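Local coordinates for protein PHB depolymerase (Penicillium funiculosum, PDB 2D81) that hydrolyses the ester bonds of the biopolyester polyhydroxybutyrate, using a circularly permuted alpha/beta hydrolase fold, at residues G46-S58 with I269-P281. Numbering follows the deposited sequence.
Sequences GPYDCARNQYYTS and IHAIWNGGVLSNP. With RB3 ((1R)-3-{[(1R)-3-methoxy-1-methyl-3-oxopropyl]oxy}-1-methyl-3-oxopropyl (3R)-3-hydroxybutanoate), chain C.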
ATOM      1  N   GLY A  46      -4.758  -6.272   6.698  1.00  6.20           N
ATOM      2  CA  GLY A  46      -5.026  -6.654   8.072  1.00  5.64           C
ATOM      3  C   GLY A  46      -4.171  -5.936   9.100  1.00  5.86           C
ATOM      4  O   GLY A  46      -3.372  -5.062   8.753  1.00  5.37           O
ATOM      5  N   PRO A  47      -4.305  -6.307  10.384  1.00  5.17           N
ATOM      6  CA  PRO A  47      -3.567  -5.716  11.504  1.00  6.21           C
ATOM      7  C   PRO A  47      -2.057  -5.568  11.315  1.00  6.52           C
ATOM      8  O   PRO A  47      -1.380  -6.464  10.809  1.00  6.66           O
ATOM      9  CB  PRO A  47      -3.912  -6.642  12.667  1.00  6.90           C
ATOM     10  CG  PRO A  47      -5.304  -7.077  12.335  1.00  6.34           C
ATOM     11  CD  PRO A  47      -5.182  -7.393  10.861  1.00  5.82           C
ATOM     12  N   TYR A  48      -1.543  -4.419  11.738  1.00  6.35           N
ATOM     13  CA  TYR A  48      -0.111  -4.230  11.893  1.00  5.47           C
ATOM     14  C   TYR A  48       0.467  -5.306  12.819  1.00  6.76           C
ATOM     15  O   TYR A  48       0.001  -5.473  13.945  1.00  6.08           O
ATOM     16  CB  TYR A  48       0.165  -2.848  12.485  1.00  6.47           C
ATOM     17  CG  TYR A  48       1.618  -2.634  12.820  1.00  6.65           C
ATOM     18  CD1 TYR A  48       2.542  -2.301  11.827  1.00  8.31           C
ATOM     19  CD2 TYR A  48       2.081  -2.825  14.119  1.00  6.13           C
ATOM     20  CE1 TYR A  48       3.894  -2.166  12.121  1.00  6.07           C
ATOM     21  CE2 TYR A  48       3.431  -2.696  14.425  1.00  8.17           C
ATOM     22  CZ  TYR A  48       4.330  -2.371  13.424  1.00  8.31           C
ATOM     23  OH  TYR A  48       5.665  -2.281  13.722  1.00  6.36           O
ATOM     24  N   ASP A  49       1.478  -6.025  12.333  1.00  5.31           N
ATOM     25  CA  ASP A  49       2.190  -7.047  13.110  1.00  6.27           C
ATOM     26  C   ASP A  49       1.324  -8.290  13.314  1.00  6.74           C
ATOM     27  O   ASP A  49       1.584  -9.095  14.207  1.00  6.58           O
ATOM     28  CB  ASP A  49       2.622  -6.485  14.479  1.00  6.05           C
ATOM     29  CG  ASP A  49       3.842  -7.204  15.061  1.00  8.14           C
ATOM     30  OD1 ASP A  49       3.789  -7.635  16.233  1.00  8.55           O
ATOM     31  OD2 ASP A  49       4.864  -7.320  14.354  1.00  5.86           O
ATOM     32  N   CYS A  50       0.307  -8.451  12.472  1.00  7.15           N
ATOM     33  CA  CYS A  50      -0.654  -9.543  12.641  1.00  7.48           C
ATOM     34  C   CYS A  50       0.031 -10.904  12.746  1.00  8.08           C
ATOM     35  O   CYS A  50      -0.321 -11.722  13.596  1.00  5.89           O
ATOM     36  CB  CYS A  50      -1.653  -9.572  11.474  1.00  5.78           C
ATOM     37  SG  CYS A  50      -3.124 -10.593  11.839  1.00  9.66           S
ATOM     38  N   ALA A  51       1.013 -11.146  11.883  1.00  6.13           N
ATOM     39  CA  ALA A  51       1.542 -12.494  11.708  1.00  6.52           C
ATOM     40  C   ALA A  51       2.789 -12.790  12.534  1.00  5.84           C
ATOM     41  O   ALA A  51       3.444 -13.810  12.318  1.00  5.98           O
ATOM     42  CB  ALA A  51       1.831 -12.751  10.230  1.00  7.16           C
ATOM     43  N   ARG A  52       3.127 -11.915  13.477  1.00  6.80           N
ATOM     44  CA  ARG A  52       4.358 -12.120  14.235  1.00  6.96           C
ATOM     45  C   ARG A  52       4.210 -13.218  15.282  1.00  8.30           C
ATOM     46  O   ARG A  52       5.122 -14.027  15.465  1.00  8.82           O
ATOM     47  CB  ARG A  52       4.818 -10.824  14.913  1.00  7.16           C
ATOM     48  CG  ARG A  52       6.169 -10.969  15.617  1.00  7.60           C
ATOM     49  CD  ARG A  52       6.607  -9.686  16.304  1.00  8.21           C
ATOM     50  NE  ARG A  52       7.051  -8.656  15.365  1.00  8.45           N
ATOM     51  CZ  ARG A  52       8.305  -8.510  14.941  1.00  9.99           C
ATOM     52  NH1 ARG A  52       8.604  -7.540  14.089  1.00  7.88           N
ATOM     53  NH2 ARG A  52       9.261  -9.322  15.376  1.00 10.84           N
ATOM     54  N   ASN A  53       3.068 -13.253  15.965  1.00  9.76           N
ATOM     55  CA  ASN A  53       2.888 -14.189  17.074  1.00  9.61           C
ATOM     56  C   ASN A  53       1.685 -15.117  16.929  1.00 10.13           C
ATOM     57  O   ASN A  53       1.315 -15.820  17.872  1.00 11.51           O
ATOM     58  CB  ASN A  53       2.793 -13.425  18.399  1.00  9.97           C
ATOM     59  CG  ASN A  53       4.064 -12.664  18.720  1.00 10.10           C
ATOM     60  OD1 ASN A  53       4.133 -11.445  18.563  1.00 10.29           O
ATOM     61  ND2 ASN A  53       5.087 -13.386  19.162  1.00 10.40           N
ATOM     62  N   GLN A  54       1.079 -15.115  15.747  1.00  8.59           N
ATOM     63  CA  GLN A  54       0.098 -16.131  15.384  1.00  9.06           C
ATOM     64  C   GLN A  54       0.321 -16.458  13.915  1.00  9.04           C
ATOM     65  O   GLN A  54       0.839 -15.630  13.162  1.00  9.03           O
ATOM     66  CB  GLN A  54      -1.322 -15.603  15.615  1.00  8.35           C
ATOM     67  CG  GLN A  54      -1.752 -14.504  14.658  1.00  7.63           C
ATOM     68  CD  GLN A  54      -2.899 -13.671  15.201  1.00  7.90           C
ATOM     69  OE1 GLN A  54      -3.874 -14.205  15.739  1.00  9.35           O
ATOM     70  NE2 GLN A  54      -2.792 -12.354  15.056  1.00  6.34           N
ATOM     71  N   TYR A  55      -0.043 -17.667  13.501  1.00  8.99           N
ATOM     72  CA  TYR A  55       0.299 -18.102  12.156  1.00  8.84           C
ATOM     73  C   TYR A  55      -0.431 -17.232  11.133  1.00  8.69           C
ATOM     74  O   TYR A  55      -1.555 -16.791  11.370  1.00  5.78           O
ATOM     75  CB  TYR A  55      -0.065 -19.576  11.956  1.00  9.36           C
ATOM     76  CG  TYR A  55       0.650 -20.203  10.782  1.00 11.03           C
ATOM     77  CD1 TYR A  55       2.041 -20.310  10.770  1.00 10.35           C
ATOM     78  CD2 TYR A  55      -0.057 -20.670   9.674  1.00 11.04           C
ATOM     79  CE1 TYR A  55       2.712 -20.866   9.686  1.00 11.86           C
ATOM     80  CE2 TYR A  55       0.605 -21.228   8.582  1.00 11.23           C
ATOM     81  CZ  TYR A  55       1.990 -21.322   8.597  1.00 11.42           C
ATOM     82  OH  TYR A  55       2.650 -21.875   7.524  1.00 11.91           O
ATOM     83  N   TYR A  56       0.218 -16.971  10.002  1.00  7.67           N
ATOM     84  CA  TYR A  56      -0.277 -15.957   9.080  1.00  8.54           C
ATOM     85  C   TYR A  56      -1.653 -16.298   8.504  1.00  9.02           C
ATOM     86  O   TYR A  56      -2.420 -15.400   8.160  1.00  7.84           O
ATOM     87  CB  TYR A  56       0.736 -15.733   7.948  1.00  9.77           C
ATOM     88  CG  TYR A  56       0.727 -16.810   6.890  1.00  9.99           C
ATOM     89  CD1 TYR A  56      -0.135 -16.732   5.797  1.00 10.09           C
ATOM     90  CD2 TYR A  56       1.561 -17.921   6.992  1.00 10.32           C
ATOM     91  CE1 TYR A  56      -0.171 -17.734   4.834  1.00 12.24           C
ATOM     92  CE2 TYR A  56       1.534 -18.931   6.034  1.00 11.93           C
ATOM     93  CZ  TYR A  56       0.666 -18.830   4.960  1.00 11.97           C
ATOM     94  OH  TYR A  56       0.630 -19.824   4.009  1.00 14.05           O
ATOM     95  N   THR A  57      -1.975 -17.587   8.401  1.00  9.14           N
ATOM     96  CA  THR A  57      -3.284 -17.977   7.877  1.00  9.94           C
ATOM     97  C   THR A  57      -4.406 -17.593   8.838  1.00  8.36           C
ATOM     98  O   THR A  57      -5.566 -17.484   8.436  1.00  8.01           O
ATOM     99  CB  THR A  57      -3.376 -19.501   7.591  1.00 10.79           C
ATOM    100  OG1 THR A  57      -3.118 -20.236   8.792  1.00 10.56           O
ATOM    101  CG2 THR A  57      -2.372 -19.907   6.519  1.00 11.56           C
ATOM    102  N   SER A  58      -4.063 -17.384  10.106  1.00  7.75           N
ATOM    103  CA  SER A  58      -5.028 -16.874  11.075  1.00  8.76           C
ATOM    104  C   SER A  58      -5.323 -15.402  10.807  1.00  9.06           C
ATOM    105  O   SER A  58      -6.287 -14.852  11.336  1.00  9.86           O
ATOM    106  CB  SER A  58      -4.497 -17.037  12.503  1.00  9.76           C
ATOM    107  OG  SER A  58      -4.437 -18.403  12.878  1.00 13.31           O
ATOM    108  N   ILE A 269      13.049 -20.747   0.121  1.00 11.05           N
ATOM    109  CA  ILE A 269      12.406 -20.949   1.416  1.00 11.50           C
ATOM    110  C   ILE A 269      13.057 -20.079   2.490  1.00 11.36           C
ATOM    111  O   ILE A 269      14.282 -20.012   2.584  1.00 13.19           O
ATOM    112  CB  ILE A 269      12.500 -22.436   1.848  1.00 12.76           C
ATOM    113  CG1 ILE A 269      11.756 -23.320   0.844  1.00 16.19           C
ATOM    114  CG2 ILE A 269      11.925 -22.619   3.244  1.00 13.96           C
ATOM    115  CD1 ILE A 269      10.275 -23.010   0.726  1.00 15.99           C
ATOM    116  N   HIS A 270      12.228 -19.422   3.298  1.00  9.28           N
ATOM    117  CA  HIS A 270      12.701 -18.539   4.360  1.00  8.89           C
ATOM    118  C   HIS A 270      12.063 -18.920   5.690  1.00  8.69           C
ATOM    119  O   HIS A 270      10.884 -19.263   5.741  1.00  8.43           O
ATOM    120  CB  HIS A 270      12.326 -17.086   4.054  1.00  9.05           C
ATOM    121  CG  HIS A 270      12.953 -16.540   2.808  1.00 12.86           C
ATOM    122  ND1 HIS A 270      14.262 -16.110   2.759  1.00 12.85           N
ATOM    123  CD2 HIS A 270      12.450 -16.358   1.565  1.00 12.35           C
ATOM    124  CE1 HIS A 270      14.537 -15.685   1.539  1.00 14.81           C
ATOM    125  NE2 HIS A 270      13.455 -15.825   0.794  1.00 13.06           N
ATOM    126  N   ALA A 271      12.833 -18.834   6.769  1.00  7.82           N
ATOM    127  CA  ALA A 271      12.248 -18.870   8.101  1.00  8.13           C
ATOM    128  C   ALA A 271      11.405 -17.611   8.268  1.00  8.66           C
ATOM    129  O   ALA A 271      11.842 -16.515   7.914  1.00 11.05           O
ATOM    130  CB  ALA A 271      13.344 -18.911   9.157  1.00 10.03           C
ATOM    131  N   ILE A 272      10.192 -17.762   8.788  1.00  7.46           N
ATOM    132  CA  ILE A 272       9.341 -16.599   9.016  1.00  7.31           C
ATOM    133  C   ILE A 272       9.103 -16.401  10.508  1.00  8.52           C
ATOM    134  O   ILE A 272       9.652 -17.140  11.329  1.00  7.06           O
ATOM    135  CB  ILE A 272       7.987 -16.728   8.276  1.00  8.63           C
ATOM    136  CG1 ILE A 272       7.306 -18.053   8.627  1.00  9.46           C
ATOM    137  CG2 ILE A 272       8.212 -16.630   6.774  1.00  8.18           C
ATOM    138  CD1 ILE A 272       5.897 -18.176   8.053  1.00 10.71           C
ATOM    139  N   TRP A 273       8.301 -15.399  10.864  1.00  7.62           N
ATOM    140  CA  TRP A 273       8.133 -15.047  12.272  1.00 10.02           C
ATOM    141  C   TRP A 273       7.725 -16.222  13.153  1.00 12.58           C
ATOM    142  O   TRP A 273       8.272 -16.402  14.242  1.00 14.01           O
ATOM    143  CB  TRP A 273       7.108 -13.921  12.438  1.00  9.34           C
ATOM    144  CG  TRP A 273       7.670 -12.549  12.213  1.00  9.16           C
ATOM    145  CD1 TRP A 273       8.906 -12.096  12.581  1.00 11.84           C
ATOM    146  CD2 TRP A 273       6.991 -11.429  11.631  1.00  9.19           C
ATOM    147  NE1 TRP A 273       9.038 -10.763  12.267  1.00 10.67           N
ATOM    148  CE2 TRP A 273       7.876 -10.330  11.682  1.00 10.22           C
ATOM    149  CE3 TRP A 273       5.718 -11.247  11.073  1.00  9.04           C
ATOM    150  CZ2 TRP A 273       7.529  -9.063  11.197  1.00  9.32           C
ATOM    151  CZ3 TRP A 273       5.372  -9.987  10.592  1.00  8.64           C
ATOM    152  CH2 TRP A 273       6.277  -8.913  10.657  1.00 10.19           C
ATOM    153  N   ASN A 274       6.764 -17.018  12.694  1.00 13.63           N
ATOM    154  CA  ASN A 274       6.334 -18.181  13.466  1.00 15.63           C
ATOM    155  C   ASN A 274       5.716 -19.238  12.562  1.00 14.91           C
ATOM    156  O   ASN A 274       5.192 -18.925  11.492  1.00 13.81           O
ATOM    157  CB  ASN A 274       5.326 -17.758  14.539  1.00 16.56           C
ATOM    158  CG  ASN A 274       3.935 -17.525  13.978  1.00 16.87           C
ATOM    159  OD1 ASN A 274       3.150 -18.463  13.819  1.00 15.99           O
ATOM    160  ND2 ASN A 274       3.627 -16.275  13.661  1.00 17.26           N
ATOM    161  N   GLY A 275       5.786 -20.493  12.995  1.00 15.99           N
ATOM    162  CA  GLY A 275       5.200 -21.572  12.223  1.00 16.20           C
ATOM    163  C   GLY A 275       6.171 -22.231  11.260  1.00 16.99           C
ATOM    164  O   GLY A 275       5.776 -23.084  10.464  1.00 17.09           O
ATOM    165  N   GLY A 276       7.438 -21.832  11.318  1.00 14.67           N
ATOM    166  CA  GLY A 276       8.454 -22.496  10.520  1.00 13.12           C
ATOM    167  C   GLY A 276       8.963 -21.715   9.322  1.00 11.94           C
ATOM    168  O   GLY A 276       9.544 -20.640   9.468  1.00 11.51           O
ATOM    169  N   VAL A 277       8.749 -22.264   8.129  1.00 11.38           N
ATOM    170  CA  VAL A 277       9.336 -21.708   6.915  1.00  9.67           C
ATOM    171  C   VAL A 277       8.267 -21.458   5.864  1.00  9.12           C
ATOM    172  O   VAL A 277       7.161 -21.994   5.949  1.00  9.35           O
ATOM    173  CB  VAL A 277      10.385 -22.661   6.314  1.00 10.23           C
ATOM    174  CG1 VAL A 277      11.444 -22.983   7.352  1.00 11.34           C
ATOM    175  CG2 VAL A 277       9.710 -23.930   5.813  1.00  9.11           C
ATOM    176  N   LEU A 278       8.609 -20.647   4.868  1.00  9.42           N
ATOM    177  CA  LEU A 278       7.672 -20.310   3.807  1.00  9.14           C
ATOM    178  C   LEU A 278       8.424 -19.670   2.640  1.00  9.79           C
ATOM    179  O   LEU A 278       9.374 -18.911   2.842  1.00 10.45           O
ATOM    180  CB  LEU A 278       6.616 -19.337   4.342  1.00 10.56           C
ATOM    181  CG  LEU A 278       5.331 -19.192   3.526  1.00  9.01           C
ATOM    182  CD1 LEU A 278       4.515 -20.471   3.645  1.00 10.83           C
ATOM    183  CD2 LEU A 278       4.527 -18.005   4.030  1.00  8.95           C
ATOM    184  N   SER A 279       8.003 -19.984   1.420  1.00 10.25           N
ATOM    185  CA  SER A 279       8.548 -19.323   0.243  1.00  9.03           C
ATOM    186  C   SER A 279       7.625 -18.178  -0.164  1.00  8.86           C
ATOM    187  O   SER A 279       6.573 -17.977   0.446  1.00  6.99           O
ATOM    188  CB  SER A 279       8.703 -20.324  -0.908  1.00 10.72           C
ATOM    189  OG  SER A 279       7.481 -20.983  -1.193  1.00  9.77           O
ATOM    190  N   ASN A 280       8.022 -17.428  -1.187  1.00  8.05           N
ATOM    191  CA  ASN A 280       7.236 -16.282  -1.647  1.00  9.10           C
ATOM    192  C   ASN A 280       7.077 -16.329  -3.169  1.00  9.75           C
ATOM    193  O   ASN A 280       7.384 -15.367  -3.872  1.00 11.57           O
ATOM    194  CB  ASN A 280       7.937 -14.990  -1.208  1.00  8.82           C
ATOM    195  CG  ASN A 280       7.191 -13.741  -1.629  1.00  8.64           C
ATOM    196  OD1 ASN A 280       5.979 -13.762  -1.847  1.00  9.87           O
ATOM    197  ND2 ASN A 280       7.915 -12.635  -1.721  1.00 11.05           N
ATOM    198  N   PRO A 281       6.570 -17.455  -3.692  1.00  9.44           N
ATOM    199  CA  PRO A 281       6.370 -17.642  -5.132  1.00  9.98           C
ATOM    200  C   PRO A 281       5.413 -16.656  -5.795  1.00 10.30           C
ATOM    201  O   PRO A 281       5.462 -16.467  -7.010  1.00 11.47           O
ATOM    202  CB  PRO A 281       5.866 -19.079  -5.221  1.00  9.38           C
ATOM    203  CG  PRO A 281       5.069 -19.218  -3.964  1.00 10.65           C
ATOM    204  CD  PRO A 281       5.988 -18.582  -2.939  1.00 10.91           C
TER
HETATM  205  O1M RB3 C 451      -4.223 -14.431  -1.163  1.00 30.39           O
HETATM  206  C1A RB3 C 451      -3.459 -13.442  -1.127  1.00 27.41           C
HETATM  207  O1A RB3 C 451      -2.550 -13.188  -1.948  1.00 30.84           O
HETATM  208  C2A RB3 C 451      -3.657 -12.454   0.025  1.00 24.10           C
HETATM  209  C3A RB3 C 451      -2.372 -12.279   0.836  1.00 19.82           C
HETATM  210  C4A RB3 C 451      -2.647 -11.301   1.980  1.00 18.87           C
HETATM  211  O3A RB3 C 451      -1.978 -13.551   1.377  1.00 18.25           O
HETATM  212  C1B RB3 C 451      -0.627 -13.721   1.377  1.00 16.84           C
HETATM  213  O1B RB3 C 451       0.129 -12.751   1.365  1.00 11.77           O
HETATM  214  C2B RB3 C 451      -0.077 -15.149   1.390  1.00 17.31           C
HETATM  215  C3B RB3 C 451       1.405 -15.225   1.770  1.00 17.59           C
HETATM  216  C4B RB3 C 451       1.642 -14.735   3.200  1.00 17.31           C
HETATM  217  O3B RB3 C 451       1.839 -16.592   1.683  1.00 22.14           O
HETATM  218  C1C RB3 C 451       2.218 -16.937   0.423  1.00 23.34           C
HETATM  219  O1C RB3 C 451       1.641 -16.460  -0.554  1.00 24.73           O
HETATM  220  C2C RB3 C 451       3.361 -17.938   0.239  1.00 24.97           C
HETATM  221  C3C RB3 C 451       2.887 -19.181  -0.518  1.00 26.39           C
HETATM  222  C4C RB3 C 451       4.030 -20.187  -0.669  1.00 26.08           C
HETATM  223  O3C RB3 C 451       1.789 -19.775   0.179  1.00 29.55           O
HETATM  224  O   HOH W   1       7.340 -14.599  16.830  1.00 31.58           O
HETATM  225  O   HOH W   2       5.261 -22.078   7.983  1.00 18.04           O
HETATM  226  O   HOH W   3       3.080 -17.285  10.198  1.00 14.53           O
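Arg52 lies across one face of the Trp273 indole, where the loop after strand 39-43 of this alpha/beta hydrolase fold meets the beta hairpin 269-280. A long arginine suits the site because its aliphatic part can lie on the ring: CG sits over the five-membered ring, 4.1 Å from its centroid and 10° off the normal, a CH-pi contact. The guanidinium lies alongside with Trp273 NE1 over its face, two donors that do not bond. With CG anti to the backbone N (chi1 -175°) the chain runs out over the indole, then bends at chi3, leaving the guanidinium plane inclined 39° to the ring.

The short amide of Asn274 reaches into the curled backbone of 51-54. Its ND2 gives a 2.9 Å hydrogen bond to Gln54 O, approached from above the carbonyl plane, and a weak one to Arg52 O. Gly275 lets the Tyr55 ring close in; a CB there would strike CE1 and also jam against the preceding carbonyl oxygen. In the pocket of the bound (R)-3-hydroxybutyrate trimer, Leu278 CD2 meets Tyr56 CE2 at 3.7 Å. A water accepts from Tyr56 N and donates to Asn274 O; another accepts a hydrogen bond from Tyr55 OH and donates to Gly275 O and Val277 O.

Further out, Ser293 O accepts from both Arg52 NH1 and Trp273 NE1. Were Trp273 replaced by an alanine, the aliphatic part of Arg52 would probably lose its aromatic platform and Ser293 O its indole donor. Asp296 pairs with NH1, and Asp49 OD2 takes Arg52 NE on its syn lone pair at 2.8 Å.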